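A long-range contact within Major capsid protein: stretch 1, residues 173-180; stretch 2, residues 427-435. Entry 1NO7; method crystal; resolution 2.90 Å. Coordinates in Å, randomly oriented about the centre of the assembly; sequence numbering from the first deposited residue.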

ATOM      1  N   TYR A 173     -18.389   3.454  -0.395  1.00 36.46           N
ATOM      2  CA  TYR A 173     -17.696   2.898  -1.557  1.00 36.46           C
ATOM      3  C   TYR A 173     -18.015   1.401  -1.681  1.00 36.46           C
ATOM      4  O   TYR A 173     -17.658   0.601  -0.810  1.00 36.46           O
ATOM      5  CB  TYR A 173     -16.189   3.136  -1.390  1.00 25.64           C
ATOM      6  CG  TYR A 173     -15.276   2.529  -2.436  1.00 25.64           C
ATOM      7  CD1 TYR A 173     -15.040   3.170  -3.669  1.00 25.64           C
ATOM      8  CD2 TYR A 173     -14.597   1.334  -2.165  1.00 25.64           C
ATOM      9  CE1 TYR A 173     -14.128   2.619  -4.612  1.00 25.64           C
ATOM     10  CE2 TYR A 173     -13.693   0.773  -3.088  1.00 25.64           C
ATOM     11  CZ  TYR A 173     -13.456   1.414  -4.309  1.00 25.64           C
ATOM     12  OH  TYR A 173     -12.552   0.833  -5.198  1.00 25.64           O
ATOM     13  N   PRO A 174     -18.683   1.006  -2.778  1.00 24.13           N
ATOM     14  CA  PRO A 174     -19.058  -0.388  -3.018  1.00 24.13           C
ATOM     15  C   PRO A 174     -17.998  -1.392  -2.579  1.00 24.13           C
ATOM     16  O   PRO A 174     -16.903  -1.464  -3.151  1.00 24.13           O
ATOM     17  CB  PRO A 174     -19.336  -0.420  -4.529  1.00 31.91           C
ATOM     18  CG  PRO A 174     -18.523   0.709  -5.061  1.00 31.91           C
ATOM     19  CD  PRO A 174     -18.784   1.776  -4.030  1.00 31.91           C
ATOM     20  N   ALA A 175     -18.337  -2.155  -1.550  1.00 36.34           N
ATOM     21  CA  ALA A 175     -17.434  -3.156  -1.028  1.00 36.34           C
ATOM     22  C   ALA A 175     -16.981  -4.087  -2.142  1.00 36.34           C
ATOM     23  O   ALA A 175     -15.790  -4.369  -2.279  1.00 36.34           O
ATOM     24  CB  ALA A 175     -18.121  -3.944   0.043  1.00 12.61           C
ATOM     25  N   VAL A 176     -17.939  -4.565  -2.932  1.00 37.37           N
ATOM     26  CA  VAL A 176     -17.654  -5.473  -4.042  1.00 37.37           C
ATOM     27  C   VAL A 176     -16.269  -5.226  -4.663  1.00 37.37           C
ATOM     28  O   VAL A 176     -15.455  -6.156  -4.820  1.00 37.37           O
ATOM     29  CB  VAL A 176     -18.716  -5.315  -5.119  1.00 65.40           C
ATOM     30  CG1 VAL A 176     -18.540  -6.372  -6.178  1.00 65.40           C
ATOM     31  CG2 VAL A 176     -20.087  -5.393  -4.486  1.00 65.40           C
ATOM     32  N   PHE A 177     -16.011  -3.960  -4.994  1.00 39.64           N
ATOM     33  CA  PHE A 177     -14.746  -3.527  -5.591  1.00 39.64           C
ATOM     34  C   PHE A 177     -13.513  -4.086  -4.881  1.00 39.64           C
ATOM     35  O   PHE A 177     -12.553  -4.502  -5.535  1.00 39.64           O
ATOM     36  CB  PHE A 177     -14.689  -2.001  -5.607  1.00 32.66           C
ATOM     37  CG  PHE A 177     -15.725  -1.361  -6.503  1.00 32.66           C
ATOM     38  CD1 PHE A 177     -16.733  -2.118  -7.082  1.00 32.66           C
ATOM     39  CD2 PHE A 177     -15.689   0.010  -6.764  1.00 32.66           C
ATOM     40  CE1 PHE A 177     -17.687  -1.519  -7.907  1.00 32.66           C
ATOM     41  CE2 PHE A 177     -16.642   0.625  -7.592  1.00 32.66           C
ATOM     42  CZ  PHE A 177     -17.641  -0.142  -8.163  1.00 32.66           C
ATOM     43  N   TYR A 178     -13.523  -4.086  -3.549  1.00 20.66           N
ATOM     44  CA  TYR A 178     -12.383  -4.636  -2.810  1.00 20.66           C
ATOM     45  C   TYR A 178     -12.264  -6.128  -3.118  1.00 20.66           C
ATOM     46  O   TYR A 178     -11.197  -6.595  -3.557  1.00 20.66           O
ATOM     47  CB  TYR A 178     -12.533  -4.466  -1.289  1.00 28.15           C
ATOM     48  CG  TYR A 178     -12.441  -3.036  -0.784  1.00 28.15           C
ATOM     49  CD1 TYR A 178     -13.586  -2.262  -0.615  1.00 28.15           C
ATOM     50  CD2 TYR A 178     -11.205  -2.455  -0.469  1.00 28.15           C
ATOM     51  CE1 TYR A 178     -13.507  -0.939  -0.145  1.00 28.15           C
ATOM     52  CE2 TYR A 178     -11.116  -1.128   0.004  1.00 28.15           C
ATOM     53  CZ  TYR A 178     -12.274  -0.378   0.163  1.00 28.15           C
ATOM     54  OH  TYR A 178     -12.218   0.930   0.620  1.00 28.15           O
ATOM     55  N   LEU A 179     -13.355  -6.876  -2.902  1.00 25.04           N
ATOM     56  CA  LEU A 179     -13.318  -8.319  -3.169  1.00 25.04           C
ATOM     57  C   LEU A 179     -12.867  -8.542  -4.614  1.00 25.04           C
ATOM     58  O   LEU A 179     -12.037  -9.427  -4.876  1.00 25.04           O
ATOM     59  CB  LEU A 179     -14.685  -8.977  -2.935  1.00 36.05           C
ATOM     60  CG  LEU A 179     -15.361  -8.701  -1.591  1.00 36.05           C
ATOM     61  CD1 LEU A 179     -15.864  -7.247  -1.618  1.00 36.05           C
ATOM     62  CD2 LEU A 179     -16.526  -9.675  -1.345  1.00 36.05           C
ATOM     63  N   LEU A 180     -13.406  -7.743  -5.540  1.00 28.87           N
ATOM     64  CA  LEU A 180     -13.015  -7.868  -6.940  1.00 28.87           C
ATOM     65  C   LEU A 180     -11.505  -7.675  -7.040  1.00 28.87           C
ATOM     66  O   LEU A 180     -10.794  -8.541  -7.578  1.00 28.87           O
ATOM     67  CB  LEU A 180     -13.714  -6.820  -7.806  1.00 16.97           C
ATOM     68  CG  LEU A 180     -15.072  -7.241  -8.363  1.00 16.97           C
ATOM     69  CD1 LEU A 180     -15.544  -6.228  -9.459  1.00 16.97           C
ATOM     70  CD2 LEU A 180     -14.926  -8.666  -8.930  1.00 16.97           C
ATOM     71  N   ALA A 427     -26.178  -9.775  -3.881  1.00 46.75           N
ATOM     72  CA  ALA A 427     -26.527  -8.849  -2.810  1.00 46.75           C
ATOM     73  C   ALA A 427     -25.569  -7.671  -2.825  1.00 46.75           C
ATOM     74  O   ALA A 427     -25.983  -6.509  -2.959  1.00 46.75           O
ATOM     75  CB  ALA A 427     -26.462  -9.557  -1.458  1.00103.72           C
ATOM     76  N   MET A 428     -24.281  -7.974  -2.700  1.00 49.92           N
ATOM     77  CA  MET A 428     -23.280  -6.927  -2.686  1.00 49.92           C
ATOM     78  C   MET A 428     -23.467  -5.909  -3.809  1.00 49.92           C
ATOM     79  O   MET A 428     -23.692  -4.722  -3.541  1.00 49.92           O
ATOM     80  CB  MET A 428     -21.874  -7.533  -2.731  1.00 28.21           C
ATOM     81  CG  MET A 428     -21.153  -7.455  -1.395  1.00 28.21           C
ATOM     82  SD  MET A 428     -19.584  -8.363  -1.407  1.00 28.21           S
ATOM     83  CE  MET A 428     -20.081  -9.907  -0.590  1.00 28.21           C
ATOM     84  N   PHE A 429     -23.405  -6.362  -5.060  1.00 31.17           N
ATOM     85  CA  PHE A 429     -23.541  -5.429  -6.186  1.00 31.17           C
ATOM     86  C   PHE A 429     -24.715  -4.502  -5.983  1.00 31.17           C
ATOM     87  O   PHE A 429     -24.689  -3.331  -6.395  1.00 31.17           O
ATOM     88  CB  PHE A 429     -23.750  -6.158  -7.504  1.00 32.49           C
ATOM     89  CG  PHE A 429     -22.504  -6.737  -8.081  1.00 32.49           C
ATOM     90  CD1 PHE A 429     -22.093  -8.022  -7.743  1.00 32.49           C
ATOM     91  CD2 PHE A 429     -21.762  -6.016  -9.000  1.00 32.49           C
ATOM     92  CE1 PHE A 429     -20.962  -8.580  -8.321  1.00 32.49           C
ATOM     93  CE2 PHE A 429     -20.630  -6.567  -9.583  1.00 32.49           C
ATOM     94  CZ  PHE A 429     -20.229  -7.852  -9.245  1.00 32.49           C
ATOM     95  N   HIS A 430     -25.750  -5.039  -5.348  1.00 47.58           N
ATOM     96  CA  HIS A 430     -26.945  -4.266  -5.110  1.00 47.58           C
ATOM     97  C   HIS A 430     -26.684  -3.178  -4.087  1.00 47.58           C
ATOM     98  O   HIS A 430     -27.040  -2.015  -4.301  1.00 47.58           O
ATOM     99  CB  HIS A 430     -28.081  -5.158  -4.627  1.00 40.21           C
ATOM    100  CG  HIS A 430     -29.386  -4.442  -4.559  1.00 40.21           C
ATOM    101  ND1 HIS A 430     -30.099  -4.303  -3.387  1.00 40.21           N
ATOM    102  CD2 HIS A 430     -30.063  -3.746  -5.505  1.00 40.21           C
ATOM    103  CE1 HIS A 430     -31.160  -3.546  -3.612  1.00 40.21           C
ATOM    104  NE2 HIS A 430     -31.161  -3.194  -4.888  1.00 40.21           N
ATOM    105  N   ASN A 431     -26.062  -3.558  -2.979  1.00 47.86           N
ATOM    106  CA  ASN A 431     -25.752  -2.596  -1.933  1.00 47.86           C
ATOM    107  C   ASN A 431     -24.862  -1.488  -2.479  1.00 47.86           C
ATOM    108  O   ASN A 431     -25.051  -0.313  -2.154  1.00 47.86           O
ATOM    109  CB  ASN A 431     -25.058  -3.289  -0.768  1.00 59.37           C
ATOM    110  CG  ASN A 431     -25.898  -4.401  -0.181  1.00 59.37           C
ATOM    111  OD1 ASN A 431     -27.064  -4.189   0.174  1.00 59.37           O
ATOM    112  ND2 ASN A 431     -25.318  -5.598  -0.074  1.00 59.37           N
ATOM    113  N   GLY A 432     -23.898  -1.855  -3.317  1.00 56.58           N
ATOM    114  CA  GLY A 432     -23.013  -0.854  -3.886  1.00 56.58           C
ATOM    115  C   GLY A 432     -23.681   0.009  -4.955  1.00 56.58           C
ATOM    116  O   GLY A 432     -23.034   0.881  -5.553  1.00 56.58           O
ATOM    117  N   ARG A 433     -24.973  -0.217  -5.187  1.00 40.27           N
ATOM    118  CA  ARG A 433     -25.686   0.528  -6.209  1.00 40.27           C
ATOM    119  C   ARG A 433     -24.913   0.305  -7.504  1.00 40.27           C
ATOM    120  O   ARG A 433     -24.797   1.203  -8.331  1.00 40.27           O
ATOM    121  CB  ARG A 433     -25.708   2.028  -5.896  1.00 62.30           C
ATOM    122  CG  ARG A 433     -26.282   2.423  -4.537  1.00 62.30           C
ATOM    123  CD  ARG A 433     -27.726   1.965  -4.372  1.00 62.30           C
ATOM    124  NE  ARG A 433     -28.485   2.735  -3.376  1.00 62.30           N
ATOM    125  CZ  ARG A 433     -28.884   3.994  -3.545  1.00 62.30           C
ATOM    126  NH1 ARG A 433     -28.590   4.634  -4.668  1.00 62.30           N
ATOM    127  NH2 ARG A 433     -29.600   4.606  -2.604  1.00 62.30           N
ATOM    128  N   VAL A 434     -24.354  -0.892  -7.651  1.00 26.25           N
ATOM    129  CA  VAL A 434     -23.592  -1.274  -8.838  1.00 26.25           C
ATOM    130  C   VAL A 434     -24.488  -2.012  -9.858  1.00 26.25           C
ATOM    131  O   VAL A 434     -25.347  -2.807  -9.467  1.00 26.25           O
ATOM    132  CB  VAL A 434     -22.496  -2.229  -8.445  1.00 22.63           C
ATOM    133  CG1 VAL A 434     -21.782  -2.744  -9.694  1.00 22.63           C
ATOM    134  CG2 VAL A 434     -21.549  -1.533  -7.488  1.00 22.63           C
ATOM    135  N   VAL A 435     -24.273  -1.777 -11.153  1.00 50.27           N
ATOM    136  CA  VAL A 435     -25.080  -2.437 -12.183  1.00 50.27           C
ATOM    137  C   VAL A 435     -24.265  -3.319 -13.115  1.00 50.27           C
ATOM    138  O   VAL A 435     -23.643  -2.841 -14.067  1.00 50.27           O
ATOM    139  CB  VAL A 435     -25.844  -1.406 -13.020  1.00 36.80           C
ATOM    140  CG1 VAL A 435     -26.536  -2.083 -14.200  1.00 36.80           C
ATOM    141  CG2 VAL A 435     -26.859  -0.722 -12.127  1.00 36.80           C
TER

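Where does stretch 1 first meet stretch 2? Not at Tyr-173, whose CA-to-CB bond points away and whose hydroxyl is hydrogen-bonded elsewhere in the structure. Contact begins at Pro-174, where the two backbones come close: its CA lies 4.1 Å from the CA of Gly-432. Its CB sits 3.8 Å from Gly-432 CA, and this tight approach depends on the glycine having no side chain. An ideal CB built on Gly-432 would fall 2.7 Å from Pro-174 CB, a clash. Gly-432 directly follows the helix that runs to Asn-431; its N bonds to Met-428 O at 2.9 Å. The chain then turns through Arg-433, which has positive phi, in a Schellman motif closed by the bonds from Arg-433 N to His-430 O (2.9 Å) and from Val-434 N to Phe-429 O (2.8 Å). Beyond the turn, Val-434 points its CA-to-CB bond toward stretch 1 and brings CG2 to 3.9 Å from Pro-174 CB.

What does Val-176 contribute to the contact? With 80 Å² covered by the other stretch, it gives up more surface here than any other residue. CG2 packs against Met-428 and the Phe-429 backbone, while CG1 lies over the Phe-429 ring. CG2 is 3.3 Å from Met-428 CB, close for two carbons, and also lies 3.5 Å from the backbone N of Phe-429. CG1 sits over one face of the Phe-429 ring, 3.9 Å from the ring centroid and 14° off the ring normal, the geometry of a CH-pi interaction. The CA-to-CB bond of Phe-429 points away from stretch 1, yet the side chain, with chi1 near -78° (m), carries the ring back so that CZ comes within 3.8 Å of Val-176 CG1.

How does Phe-177 take part when its CA-to-CB bond points sideways? The end of its side chain comes nearer than that bond suggests, and CE1 reaches 3.9 Å from Val-434 CG2. The methyl approaches the ring obliquely. The same CG2 of Val-434 touches Pro-174, so one methyl group joins two residues of stretch 1. Tyr-178, the next residue along, is out of reach of stretch 2.

What closes the contact beyond Tyr-178? The CA-to-CB bond of Leu-179 points toward stretch 2, and Leu-179 CD2 lies 3.3 Å from Met-428 SD, a very short apolar approach. Met-428 thus packs against both Val-176 and Leu-179, its closest atoms being CB for the first and SD for the second, reaching along stretch 1 with chi2 at 173° (t), while chi1 and chi3 both lie between the usual wells. Leu-180 brings the end of its side chain nearer but makes no direct contact. The helices holding these residues approach to 10.5 Å between axes, with an angle of 130° between their N-to-C directions. No hydrogen bond crosses between the stretches; the contacts between side chains are apolar packing, with one CH-pi interaction among them, and together the two sides bury 373 Å².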